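Long-range contacts in hydrolase, haloacid dehalogenase-like family (Chlorobaculum tepidum, PDB 2HCF), which is probably a magnesium-dependent hydrolase of the haloacid dehalogenase superfamily, whose natural substrate is not established: residues A[118-123]-A[142-147]; A[23-28]-A[77-82]; A[32-37]-A[66-71]. One frame throughout, in Å; residues are numbered along the deposited sequence.

Contact 1 of 3, residues A[118-123]-A[142-147]; sequences GNFEAS and FADDAL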
ATOM      1  N   GLY A 118      -1.727   2.676  -0.452  1.00 19.76           N
ATOM      2  CA  GLY A 118      -2.524   3.649  -1.220  1.00 19.13           C
ATOM      3  C   GLY A 118      -3.921   3.131  -1.523  1.00 18.67           C
ATOM      4  O   GLY A 118      -4.782   3.880  -1.991  1.00 20.27           O
ATOM      5  N   ASN A 119      -4.158   1.837  -1.311  1.00 18.93           N
ATOM      6  CA  ASN A 119      -5.498   1.282  -1.464  1.00 18.94           C
ATOM      7  C   ASN A 119      -6.467   1.775  -0.365  1.00 19.11           C
ATOM      8  O   ASN A 119      -6.073   1.933   0.801  1.00 19.25           O
ATOM      9  CB  ASN A 119      -5.457  -0.260  -1.385  1.00 19.38           C
ATOM     10  CG  ASN A 119      -4.812  -0.917  -2.600  1.00 19.90           C
ATOM     11  OD1 ASN A 119      -5.486  -1.133  -3.621  1.00 17.31           O
ATOM     12  ND2 ASN A 119      -3.532  -1.328  -2.464  1.00 15.60           N
ATOM     13  N   PHE A 120      -7.736   1.998  -0.734  1.00 18.42           N
ATOM     14  CA  PHE A 120      -8.814   2.009   0.230  1.00 17.58           C
ATOM     15  C   PHE A 120      -8.737   0.643   0.920  1.00 17.93           C
ATOM     16  O   PHE A 120      -8.348  -0.358   0.303  1.00 16.76           O
ATOM     17  CB  PHE A 120     -10.197   2.174  -0.440  1.00 17.54           C
ATOM     18  CG  PHE A 120     -10.394   3.492  -1.164  1.00 18.08           C
ATOM     19  CD1 PHE A 120     -10.273   4.702  -0.492  1.00 18.26           C
ATOM     20  CD2 PHE A 120     -10.760   3.515  -2.508  1.00 16.41           C
ATOM     21  CE1 PHE A 120     -10.462   5.929  -1.170  1.00 16.20           C
ATOM     22  CE2 PHE A 120     -10.960   4.715  -3.167  1.00 17.56           C
ATOM     23  CZ  PHE A 120     -10.799   5.924  -2.499  1.00 14.08           C
ATOM     24  N   GLU A 121      -9.063   0.598   2.205  1.00 18.30           N
ATOM     25  CA  GLU A 121      -8.964  -0.644   2.962  1.00 18.43           C
ATOM     26  C   GLU A 121      -9.775  -1.764   2.352  1.00 17.76           C
ATOM     27  O   GLU A 121      -9.287  -2.890   2.291  1.00 17.64           O
ATOM     28  CB  GLU A 121      -9.418  -0.484   4.414  1.00 18.94           C
ATOM     29  CG  GLU A 121      -9.248  -1.771   5.254  1.00 18.52           C
ATOM     30  CD  GLU A 121      -9.407  -1.569   6.789  1.00 20.43           C
ATOM     31  OE1 GLU A 121      -9.772  -0.460   7.253  1.00 24.18           O
ATOM     32  OE2 GLU A 121      -9.133  -2.527   7.527  1.00 21.99           O
ATOM     33  N   ALA A 122     -11.008  -1.489   1.936  1.00 17.22           N
ATOM     34  CA  ALA A 122     -11.890  -2.583   1.557  1.00 17.94           C
ATOM     35  C   ALA A 122     -11.375  -3.256   0.281  1.00 18.25           C
ATOM     36  O   ALA A 122     -11.411  -4.484   0.179  1.00 20.15           O
ATOM     37  CB  ALA A 122     -13.322  -2.097   1.382  1.00 18.11           C
ATOM     38  N   SER A 123     -10.881  -2.447  -0.665  1.00 17.74           N
ATOM     39  CA  SER A 123     -10.354  -2.973  -1.924  1.00 17.66           C
ATOM     40  C   SER A 123      -8.915  -3.513  -1.787  1.00 18.00           C
ATOM     41  O   SER A 123      -8.567  -4.547  -2.385  1.00 19.52           O
ATOM     42  CB  SER A 123     -10.495  -1.968  -3.039  1.00 17.45           C
ATOM     43  OG  SER A 123      -9.946  -0.709  -2.689  1.00 15.90           O
ATOM     44  N   PHE A 142      -4.563   3.407   5.517  1.00 18.71           N
ATOM     45  CA  PHE A 142      -5.117   3.238   4.165  1.00 18.88           C
ATOM     46  C   PHE A 142      -5.554   4.553   3.516  1.00 19.31           C
ATOM     47  O   PHE A 142      -5.514   5.644   4.139  1.00 19.28           O
ATOM     48  CB  PHE A 142      -6.317   2.296   4.219  1.00 18.45           C
ATOM     49  CG  PHE A 142      -6.074   1.013   4.968  1.00 18.70           C
ATOM     50  CD1 PHE A 142      -5.620  -0.111   4.303  1.00 19.42           C
ATOM     51  CD2 PHE A 142      -6.345   0.915   6.336  1.00 18.09           C
ATOM     52  CE1 PHE A 142      -5.403  -1.326   5.006  1.00 18.19           C
ATOM     53  CE2 PHE A 142      -6.140  -0.312   7.039  1.00 16.65           C
ATOM     54  CZ  PHE A 142      -5.646  -1.401   6.361  1.00 16.52           C
ATOM     55  N   ALA A 143      -6.008   4.475   2.261  1.00 19.80           N
ATOM     56  CA  ALA A 143      -6.506   5.671   1.549  1.00 19.90           C
ATOM     57  C   ALA A 143      -7.781   6.243   2.168  1.00 19.85           C
ATOM     58  O   ALA A 143      -8.160   7.383   1.888  1.00 20.49           O
ATOM     59  CB  ALA A 143      -6.722   5.400   0.068  1.00 20.18           C
ATOM     60  N   ASP A 144      -8.449   5.471   3.008  1.00 19.95           N
ATOM     61  CA  ASP A 144      -9.550   6.037   3.792  1.00 20.50           C
ATOM     62  C   ASP A 144      -9.081   7.130   4.747  1.00 20.33           C
ATOM     63  O   ASP A 144      -9.866   7.980   5.163  1.00 19.77           O
ATOM     64  CB  ASP A 144     -10.261   4.948   4.551  1.00 20.77           C
ATOM     65  CG  ASP A 144     -10.449   3.710   3.709  1.00 21.91           C
ATOM     66  OD1 ASP A 144      -9.453   2.996   3.552  1.00 23.38           O
ATOM     67  OD2 ASP A 144     -11.561   3.448   3.200  1.00 27.84           O
ATOM     68  N   ASP A 145      -7.799   7.118   5.071  1.00 20.32           N
ATOM     69  CA  ASP A 145      -7.259   7.965   6.138  1.00 20.68           C
ATOM     70  C   ASP A 145      -6.648   9.277   5.679  1.00 21.70           C
ATOM     71  O   ASP A 145      -6.526  10.211   6.478  1.00 20.17           O
ATOM     72  CB  ASP A 145      -6.211   7.178   6.921  1.00 21.21           C
ATOM     73  CG  ASP A 145      -6.782   5.934   7.577  1.00 21.14           C
ATOM     74  OD1 ASP A 145      -7.866   6.039   8.175  1.00 25.14           O
ATOM     75  OD2 ASP A 145      -6.154   4.849   7.509  1.00 20.81           O
ATOM     76  N   ALA A 146      -6.238   9.345   4.417  1.00 22.35           N
ATOM     77  CA  ALA A 146      -5.619  10.553   3.883  1.00 22.68           C
ATOM     78  C   ALA A 146      -5.471  10.535   2.373  1.00 23.00           C
ATOM     79  O   ALA A 146      -5.430   9.487   1.758  1.00 23.23           O
ATOM     80  CB  ALA A 146      -4.250  10.755   4.509  1.00 23.27           C
ATOM     81  N   LEU A 147      -5.330  11.732   1.796  1.00 23.25           N
ATOM     82  CA  LEU A 147      -5.015  11.881   0.379  1.00 23.74           C
ATOM     83  C   LEU A 147      -3.497  11.903   0.170  1.00 23.46           C
ATOM     84  O   LEU A 147      -3.026  11.612  -0.914  1.00 23.65           O
ATOM     85  CB  LEU A 147      -5.626  13.185  -0.179  1.00 24.08           C
ATOM     86  CG  LEU A 147      -7.159  13.342  -0.167  1.00 25.38           C
ATOM     87  CD1 LEU A 147      -7.535  14.783  -0.534  1.00 26.81           C
ATOM     88  CD2 LEU A 147      -7.855  12.378  -1.102  1.00 25.56           C
TER
HETATM   89  O   HOH W   1     -12.453   0.915   2.360  1.00 18.42           O
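Glu121 lays its side chain over one face of the Phe142 ring. CG anti to the backbone N (chi1 -177°) puts Glu121 CG 3.8 Å from the Phe142 ring centroid, a CH-pi contact; the chain, extended beyond CG, then carries the carboxylate over the rim, stacked 8° from parallel, with Glu121 CD 3.5 Å from Phe142 CE2. Glu121 OE2 also forms a salt bridge with Arg125. Asp144 OD1 receives the N-H of Glu121 on its syn lone pair at 2.8 Å, while OD2 reaches the N-H of Ala122 through a water and also pairs with Lys76. Ala143 N gives a nearly straight 2.9 Å bond to Asn119 O, from above the carbonyl plane. Ala143 CB packs 3.7 Å from CD1 of Phe120, the N-cap residue of helix 121-129. The 118-120 turn follows strand 111-116 of the parallel HAD core sheet, and the side chain of Asn119 turns from the contact to bond Asp12, a magnesium ligand. The Asp144 carboxylate thus takes up two N-H groups of the first turn, Glu121 directly and Ala122 through the water; its negative charge would probably be favoured by the helix dipole and by Lys76.

Contact 2 of 3, residues A[23-28]-A[77-82]; sequences RRVLAD and ETYIAL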
ATOM      1  N   ARG A  23      -7.637  -0.842 -13.378  1.00 24.56           N
ATOM      2  CA  ARG A  23      -7.749   0.503 -13.975  1.00 24.29           C
ATOM      3  C   ARG A  23      -9.129   0.687 -14.610  1.00 23.56           C
ATOM      4  O   ARG A  23      -9.718   1.756 -14.544  1.00 22.42           O
ATOM      5  CB  ARG A  23      -6.597   0.734 -14.982  1.00 24.65           C
ATOM      6  CG  ARG A  23      -6.853   1.765 -16.064  1.00 25.25           C
ATOM      7  N   ARG A  24      -9.661  -0.378 -15.172  1.00 22.28           N
ATOM      8  CA  ARG A  24     -10.952  -0.319 -15.819  1.00 23.33           C
ATOM      9  C   ARG A  24     -12.129  -0.317 -14.847  1.00 21.37           C
ATOM     10  O   ARG A  24     -13.144   0.281 -15.134  1.00 19.68           O
ATOM     11  CB  ARG A  24     -11.066  -1.445 -16.825  1.00 23.36           C
ATOM     12  CG  ARG A  24      -9.981  -1.312 -17.932  1.00 26.35           C
ATOM     13  CD  ARG A  24     -10.266  -2.222 -19.158  1.00 29.24           C
ATOM     14  NE  ARG A  24     -10.501  -3.615 -18.745  1.00 33.43           N
ATOM     15  CZ  ARG A  24      -9.545  -4.523 -18.548  1.00 34.81           C
ATOM     16  NH1 ARG A  24      -8.262  -4.222 -18.745  1.00 36.99           N
ATOM     17  NH2 ARG A  24      -9.878  -5.746 -18.151  1.00 35.38           N
ATOM     18  N   VAL A  25     -11.985  -0.998 -13.710  1.00 20.32           N
ATOM     19  CA  VAL A  25     -12.938  -0.898 -12.605  1.00 20.63           C
ATOM     20  C   VAL A  25     -13.053   0.538 -12.115  1.00 20.39           C
ATOM     21  O   VAL A  25     -14.147   1.048 -11.909  1.00 19.58           O
ATOM     22  CB  VAL A  25     -12.513  -1.821 -11.423  1.00 20.59           C
ATOM     23  CG1 VAL A  25     -13.300  -1.493 -10.140  1.00 22.78           C
ATOM     24  CG2 VAL A  25     -12.681  -3.269 -11.787  1.00 21.57           C
ATOM     25  N   LEU A  26     -11.924   1.206 -11.918  1.00 20.87           N
ATOM     26  CA  LEU A  26     -11.990   2.596 -11.514  1.00 20.73           C
ATOM     27  C   LEU A  26     -12.663   3.462 -12.578  1.00 19.84           C
ATOM     28  O   LEU A  26     -13.531   4.273 -12.252  1.00 18.53           O
ATOM     29  CB  LEU A  26     -10.612   3.168 -11.167  1.00 21.08           C
ATOM     30  CG  LEU A  26     -10.655   4.613 -10.619  1.00 21.86           C
ATOM     31  CD1 LEU A  26     -11.445   4.764  -9.330  1.00 22.48           C
ATOM     32  CD2 LEU A  26      -9.248   5.124 -10.402  1.00 21.97           C
ATOM     33  N   ALA A  27     -12.262   3.309 -13.836  1.00 19.27           N
ATOM     34  CA  ALA A  27     -12.814   4.146 -14.900  1.00 19.40           C
ATOM     35  C   ALA A  27     -14.332   3.981 -14.985  1.00 19.02           C
ATOM     36  O   ALA A  27     -15.062   4.966 -15.079  1.00 18.84           O
ATOM     37  CB  ALA A  27     -12.157   3.808 -16.237  1.00 19.30           C
ATOM     38  N   ASP A  28     -14.789   2.740 -14.926  1.00 18.69           N
ATOM     39  CA  ASP A  28     -16.204   2.428 -14.900  1.00 19.51           C
ATOM     40  C   ASP A  28     -16.974   3.028 -13.716  1.00 19.13           C
ATOM     41  O   ASP A  28     -18.145   3.394 -13.861  1.00 19.22           O
ATOM     42  CB  ASP A  28     -16.417   0.901 -14.936  1.00 20.28           C
ATOM     43  CG  ASP A  28     -16.244   0.320 -16.331  1.00 22.90           C
ATOM     44  OD1 ASP A  28     -16.140   1.115 -17.296  1.00 26.70           O
ATOM     45  OD2 ASP A  28     -16.217  -0.924 -16.479  1.00 25.16           O
ATOM     46  N   GLU A  77     -17.272   4.189  -2.947  1.00 19.65           N
ATOM     47  CA  GLU A  77     -18.096   3.012  -2.693  1.00 18.77           C
ATOM     48  C   GLU A  77     -18.385   2.218  -3.969  1.00 18.69           C
ATOM     49  O   GLU A  77     -18.422   0.994  -3.945  1.00 17.63           O
ATOM     50  CB  GLU A  77     -19.427   3.425  -2.044  1.00 20.00           C
ATOM     51  N   THR A  78     -18.620   2.928  -5.067  1.00 18.22           N
ATOM     52  CA  THR A  78     -18.899   2.295  -6.358  1.00 18.77           C
ATOM     53  C   THR A  78     -17.660   1.512  -6.842  1.00 18.85           C
ATOM     54  O   THR A  78     -17.777   0.351  -7.232  1.00 18.87           O
ATOM     55  CB  THR A  78     -19.367   3.358  -7.406  1.00 18.44           C
ATOM     56  OG1 THR A  78     -20.549   4.023  -6.927  1.00 16.11           O
ATOM     57  CG2 THR A  78     -19.657   2.720  -8.782  1.00 18.50           C
ATOM     58  N   TYR A  79     -16.487   2.139  -6.746  1.00 19.31           N
ATOM     59  CA  TYR A  79     -15.209   1.501  -7.102  1.00 19.42           C
ATOM     60  C   TYR A  79     -14.983   0.208  -6.290  1.00 19.10           C
ATOM     61  O   TYR A  79     -14.704  -0.855  -6.845  1.00 17.35           O
ATOM     62  CB  TYR A  79     -14.046   2.494  -6.890  1.00 20.66           C
ATOM     63  CG  TYR A  79     -12.698   1.801  -6.870  1.00 21.89           C
ATOM     64  CD1 TYR A  79     -12.170   1.257  -8.018  1.00 24.28           C
ATOM     65  CD2 TYR A  79     -11.993   1.647  -5.685  1.00 24.42           C
ATOM     66  CE1 TYR A  79     -10.955   0.581  -8.008  1.00 24.17           C
ATOM     67  CE2 TYR A  79     -10.779   0.983  -5.658  1.00 24.33           C
ATOM     68  CZ  TYR A  79     -10.271   0.445  -6.826  1.00 22.93           C
ATOM     69  OH  TYR A  79      -9.077  -0.223  -6.825  1.00 22.36           O
ATOM     70  N   ILE A  80     -15.148   0.308  -4.973  1.00 18.99           N
ATOM     71  CA  ILE A  80     -14.929  -0.832  -4.089  1.00 19.22           C
ATOM     72  C   ILE A  80     -15.875  -1.980  -4.439  1.00 19.69           C
ATOM     73  O   ILE A  80     -15.449  -3.137  -4.558  1.00 20.37           O
ATOM     74  CB  ILE A  80     -15.097  -0.420  -2.588  1.00 18.89           C
ATOM     75  CG1 ILE A  80     -13.960   0.510  -2.179  1.00 18.68           C
ATOM     76  CG2 ILE A  80     -15.161  -1.635  -1.697  1.00 19.20           C
ATOM     77  CD1 ILE A  80     -14.189   1.287  -0.901  1.00 18.46           C
ATOM     78  N   ALA A  81     -17.156  -1.663  -4.582  1.00 19.77           N
ATOM     79  CA  ALA A  81     -18.161  -2.670  -4.870  1.00 19.30           C
ATOM     80  C   ALA A  81     -17.891  -3.331  -6.216  1.00 19.88           C
ATOM     81  O   ALA A  81     -17.953  -4.561  -6.348  1.00 17.94           O
ATOM     82  CB  ALA A  81     -19.542  -2.044  -4.867  1.00 20.19           C
ATOM     83  N   LEU A  82     -17.540  -2.517  -7.209  1.00 19.90           N
ATOM     84  CA  LEU A  82     -17.248  -3.052  -8.550  1.00 21.48           C
ATOM     85  C   LEU A  82     -15.996  -3.930  -8.547  1.00 20.52           C
ATOM     86  O   LEU A  82     -15.974  -4.978  -9.200  1.00 20.31           O
ATOM     87  CB  LEU A  82     -17.067  -1.905  -9.525  1.00 21.13           C
ATOM     88  CG  LEU A  82     -17.594  -2.089 -10.934  1.00 24.73           C
ATOM     89  CD1 LEU A  82     -19.006  -2.697 -10.955  1.00 25.65           C
ATOM     90  CD2 LEU A  82     -17.553  -0.714 -11.615  1.00 24.24           C
TER
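The helical cap that HAD-like hydrolases commonly carry beside their parallel core sheet probably includes this pair, helix 21-34 against helix 65-86. Val25 and Leu26 of the first meet Tyr79 and Leu82 of the second, with no hydrogen bond across. Val25 CG1, anti to the backbone N (chi1 167°), is the branch that enters the interface. Val25 CG1 lies 3.7 Å from Tyr79 CD1 and 3.8 Å from Leu82 CB, and it also approaches the backbone oxygen of Tyr79; the valine and tyrosine side chains cross at about a right angle. Leu26 comes to the same part of the ring with its own backbone and branch: its CA is 3.7 Å from Tyr79 CD1, and its CD1 stands 3.8 Å from that same ring atom. The short helical segments run roughly antiparallel, 138° between their directions, and their axes approach to 8.7 Å. The phenol end of Tyr79 is held by Asn22 on helix 21-34, so the tyrosine adds a polar tie to its apolar contacts with that helix. Farther along, Leu82 CD2 packs 3.9 Å from Asp28 CB, while the Asp28 carboxylate forms a salt bridge with Arg86, one turn beyond Leu82.

Contact 3 of 3, residues A[32-37]-A[66-71]; sequences EVYGTE and AEIADK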
ATOM      1  N   GLU A  32     -19.820   6.027 -13.980  1.00 19.89           N
ATOM      2  CA  GLU A  32     -21.091   5.843 -13.313  1.00 21.03           C
ATOM      3  C   GLU A  32     -21.494   7.008 -12.416  1.00 20.39           C
ATOM      4  O   GLU A  32     -22.664   7.367 -12.368  1.00 20.04           O
ATOM      5  CB  GLU A  32     -21.105   4.552 -12.506  1.00 21.70           C
ATOM      6  CG  GLU A  32     -22.451   4.306 -11.873  1.00 23.80           C
ATOM      7  CD  GLU A  32     -22.597   2.914 -11.253  1.00 25.75           C
ATOM      8  OE1 GLU A  32     -21.823   1.986 -11.627  1.00 31.67           O
ATOM      9  OE2 GLU A  32     -23.514   2.774 -10.389  1.00 32.89           O
ATOM     10  N   VAL A  33     -20.537   7.609 -11.727  1.00 20.06           N
ATOM     11  CA  VAL A  33     -20.826   8.625 -10.724  1.00 19.40           C
ATOM     12  C   VAL A  33     -20.733  10.033 -11.310  1.00 18.99           C
ATOM     13  O   VAL A  33     -21.624  10.848 -11.099  1.00 18.23           O
ATOM     14  CB  VAL A  33     -19.886   8.469  -9.525  1.00 19.46           C
ATOM     15  CG1 VAL A  33     -19.976   9.641  -8.565  1.00 18.93           C
ATOM     16  CG2 VAL A  33     -20.215   7.137  -8.783  1.00 19.96           C
ATOM     17  N   TYR A  34     -19.663  10.313 -12.045  1.00 18.30           N
ATOM     18  CA  TYR A  34     -19.444  11.650 -12.598  1.00 18.66           C
ATOM     19  C   TYR A  34     -19.782  11.801 -14.093  1.00 18.93           C
ATOM     20  O   TYR A  34     -19.807  12.922 -14.606  1.00 18.86           O
ATOM     21  CB  TYR A  34     -17.981  12.056 -12.413  1.00 18.33           C
ATOM     22  CG  TYR A  34     -17.516  12.155 -10.981  1.00 18.50           C
ATOM     23  CD1 TYR A  34     -17.725  13.312 -10.237  1.00 19.35           C
ATOM     24  CD2 TYR A  34     -16.841  11.096 -10.382  1.00 19.63           C
ATOM     25  CE1 TYR A  34     -17.262  13.406  -8.919  1.00 19.67           C
ATOM     26  CE2 TYR A  34     -16.386  11.178  -9.087  1.00 18.14           C
ATOM     27  CZ  TYR A  34     -16.590  12.327  -8.363  1.00 18.91           C
ATOM     28  OH  TYR A  34     -16.142  12.375  -7.071  1.00 18.24           O
ATOM     29  N   GLY A  35     -19.996  10.686 -14.795  1.00 19.18           N
ATOM     30  CA  GLY A  35     -20.191  10.708 -16.242  1.00 19.40           C
ATOM     31  C   GLY A  35     -18.922  10.528 -17.081  1.00 19.75           C
ATOM     32  O   GLY A  35     -18.997  10.236 -18.262  1.00 19.63           O
ATOM     33  N   THR A  36     -17.756  10.697 -16.470  1.00 19.68           N
ATOM     34  CA  THR A  36     -16.487  10.607 -17.168  1.00 20.15           C
ATOM     35  C   THR A  36     -15.500   9.806 -16.331  1.00 21.43           C
ATOM     36  O   THR A  36     -15.564   9.837 -15.110  1.00 20.78           O
ATOM     37  CB  THR A  36     -15.907  11.993 -17.444  1.00 19.39           C
ATOM     38  OG1 THR A  36     -14.671  11.860 -18.155  1.00 18.86           O
ATOM     39  CG2 THR A  36     -15.682  12.782 -16.162  1.00 20.70           C
ATOM     40  N   GLU A  37     -14.609   9.087 -17.007  1.00 22.59           N
ATOM     41  CA  GLU A  37     -13.483   8.424 -16.342  1.00 24.15           C
ATOM     42  C   GLU A  37     -12.306   9.348 -16.163  1.00 24.24           C
ATOM     43  O   GLU A  37     -11.287   8.958 -15.614  1.00 23.67           O
ATOM     44  CB  GLU A  37     -13.036   7.162 -17.100  1.00 24.30           C
ATOM     45  CG  GLU A  37     -12.578   7.373 -18.551  1.00 26.05           C
ATOM     46  CD  GLU A  37     -11.947   6.111 -19.156  1.00 27.55           C
ATOM     47  OE1 GLU A  37     -10.731   5.898 -18.958  1.00 34.65           O
ATOM     48  OE2 GLU A  37     -12.660   5.339 -19.837  1.00 33.64           O
ATOM     49  N   ALA A  66     -14.039  20.983  -5.424  1.00 20.10           N
ATOM     50  CA  ALA A  66     -15.316  20.948  -4.701  1.00 19.40           C
ATOM     51  C   ALA A  66     -16.316  20.053  -5.395  1.00 19.00           C
ATOM     52  O   ALA A  66     -17.096  19.392  -4.743  1.00 16.75           O
ATOM     53  CB  ALA A  66     -15.901  22.358  -4.558  1.00 19.62           C
ATOM     54  N   GLU A  67     -16.315  20.079  -6.727  1.00 19.30           N
ATOM     55  CA  GLU A  67     -17.218  19.213  -7.529  1.00 19.85           C
ATOM     56  C   GLU A  67     -16.863  17.721  -7.395  1.00 19.11           C
ATOM     57  O   GLU A  67     -17.735  16.843  -7.283  1.00 17.52           O
ATOM     58  CB  GLU A  67     -17.163  19.667  -8.987  1.00 19.99           C
ATOM     59  CG  GLU A  67     -18.019  18.891  -9.946  1.00 22.94           C
ATOM     60  CD  GLU A  67     -17.836  19.339 -11.403  1.00 23.76           C
ATOM     61  OE1 GLU A  67     -17.010  20.260 -11.670  1.00 28.36           O
ATOM     62  OE2 GLU A  67     -18.526  18.754 -12.275  1.00 26.59           O
ATOM     63  N   ILE A  68     -15.571  17.434  -7.408  1.00 19.10           N
ATOM     64  CA  ILE A  68     -15.111  16.074  -7.196  1.00 19.35           C
ATOM     65  C   ILE A  68     -15.495  15.629  -5.781  1.00 19.45           C
ATOM     66  O   ILE A  68     -16.051  14.555  -5.603  1.00 19.51           O
ATOM     67  CB  ILE A  68     -13.600  15.955  -7.401  1.00 18.72           C
ATOM     68  CG1 ILE A  68     -13.242  16.310  -8.850  1.00 20.15           C
ATOM     69  CG2 ILE A  68     -13.114  14.510  -7.048  1.00 18.33           C
ATOM     70  CD1 ILE A  68     -11.822  16.753  -9.030  1.00 20.32           C
ATOM     71  N   ALA A  69     -15.198  16.474  -4.794  1.00 19.62           N
ATOM     72  CA  ALA A  69     -15.483  16.193  -3.375  1.00 20.17           C
ATOM     73  C   ALA A  69     -16.943  15.866  -3.104  1.00 20.78           C
ATOM     74  O   ALA A  69     -17.254  14.975  -2.301  1.00 21.85           O
ATOM     75  CB  ALA A  69     -15.074  17.386  -2.523  1.00 20.35           C
ATOM     76  N   ASP A  70     -17.840  16.568  -3.785  1.00 21.06           N
ATOM     77  CA  ASP A  70     -19.269  16.373  -3.591  1.00 21.06           C
ATOM     78  C   ASP A  70     -19.748  14.939  -3.806  1.00 20.92           C
ATOM     79  O   ASP A  70     -20.704  14.513  -3.160  1.00 20.46           O
ATOM     80  CB  ASP A  70     -20.078  17.291  -4.511  1.00 21.26           C
ATOM     81  CG  ASP A  70     -21.554  17.310  -4.150  1.00 21.71           C
ATOM     82  OD1 ASP A  70     -21.885  17.635  -2.996  1.00 22.41           O
ATOM     83  OD2 ASP A  70     -22.395  17.000  -5.005  1.00 23.00           O
ATOM     84  N   LYS A  71     -19.141  14.220  -4.746  1.00 20.79           N
ATOM     85  CA  LYS A  71     -19.539  12.842  -5.026  1.00 20.67           C
ATOM     86  C   LYS A  71     -18.433  11.830  -4.727  1.00 20.02           C
ATOM     87  O   LYS A  71     -18.533  10.682  -5.107  1.00 18.64           O
ATOM     88  CB  LYS A  71     -19.960  12.694  -6.477  1.00 21.30           C
ATOM     89  CG  LYS A  71     -21.141  13.568  -6.912  1.00 21.70           C
ATOM     90  CD  LYS A  71     -21.547  13.150  -8.334  1.00 22.72           C
ATOM     91  CE  LYS A  71     -22.664  13.975  -8.925  1.00 24.87           C
ATOM     92  NZ  LYS A  71     -22.771  13.819 -10.458  1.00 26.29           N
TER
HETATM   93  O   HOH W   2     -21.264  14.895 -13.018  1.00 22.20           O
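Ile68 O is gripped by two donors, the phenol of Tyr34 and the backbone N-H of Lys71. Tyr34 OH lies 2.6 Å from Ile68 O, tilted 16° from its carbonyl plane; Lys71 N is farther from that Ile68 O, at 3.2 Å. Tyr34 reaches it edge-on, Ile68 O and Glu67 O both lying in the plane of its ring at the rim. Over one face of the Tyr34 ring sits Val33 CG1, 3.9 Å above the plane and offset toward the rim. Lys71 slides past the tyrosine in the opposite direction, its CB 3.7 Å from Tyr34 CE1 and equally far from Val33 CG1. The lysine chain is extended beyond CG and carries its amine back to the end of the other helix, where Lys71 NZ donates to Val33 O at 3.2 Å. A water that donates to Tyr34 O also meets this amine in a weak bond. The contact lies at the surface, where helix 21-34 ends beside the early turns of helix 65-86, in what is probably the cap region of this HAD-like protein. A phenylalanine in place of Tyr34 would probably leave Ile68 O with just the longer bond from Lys71 N among these two donors, and so lose one of the two direct polar ties between the segments. Leu58 of helix 50-59 touches both Tyr34 and Ile68.

Contacts 2 and 3 join the same two helices, 21-34 and 65-86, at different points along them, whereas contact 1 belongs to the core sheet side, where a loop after strand 111-116 meets the one after strand 140-141. Contact 1 is buried and close to the magnesium site, and combines backbone and carboxylate bonds with a ring face. Contact 2, partly buried, is apolar across its segments. Contact 3 is at the surface and relies on a phenol and a lysine amine reaching backbone oxygens. Tyr79 of contact 2 touches Phe120 and Ser123 of contact 1, while Thr78 packs on Val33 of contact 3; contacts 1 and 3 do not touch.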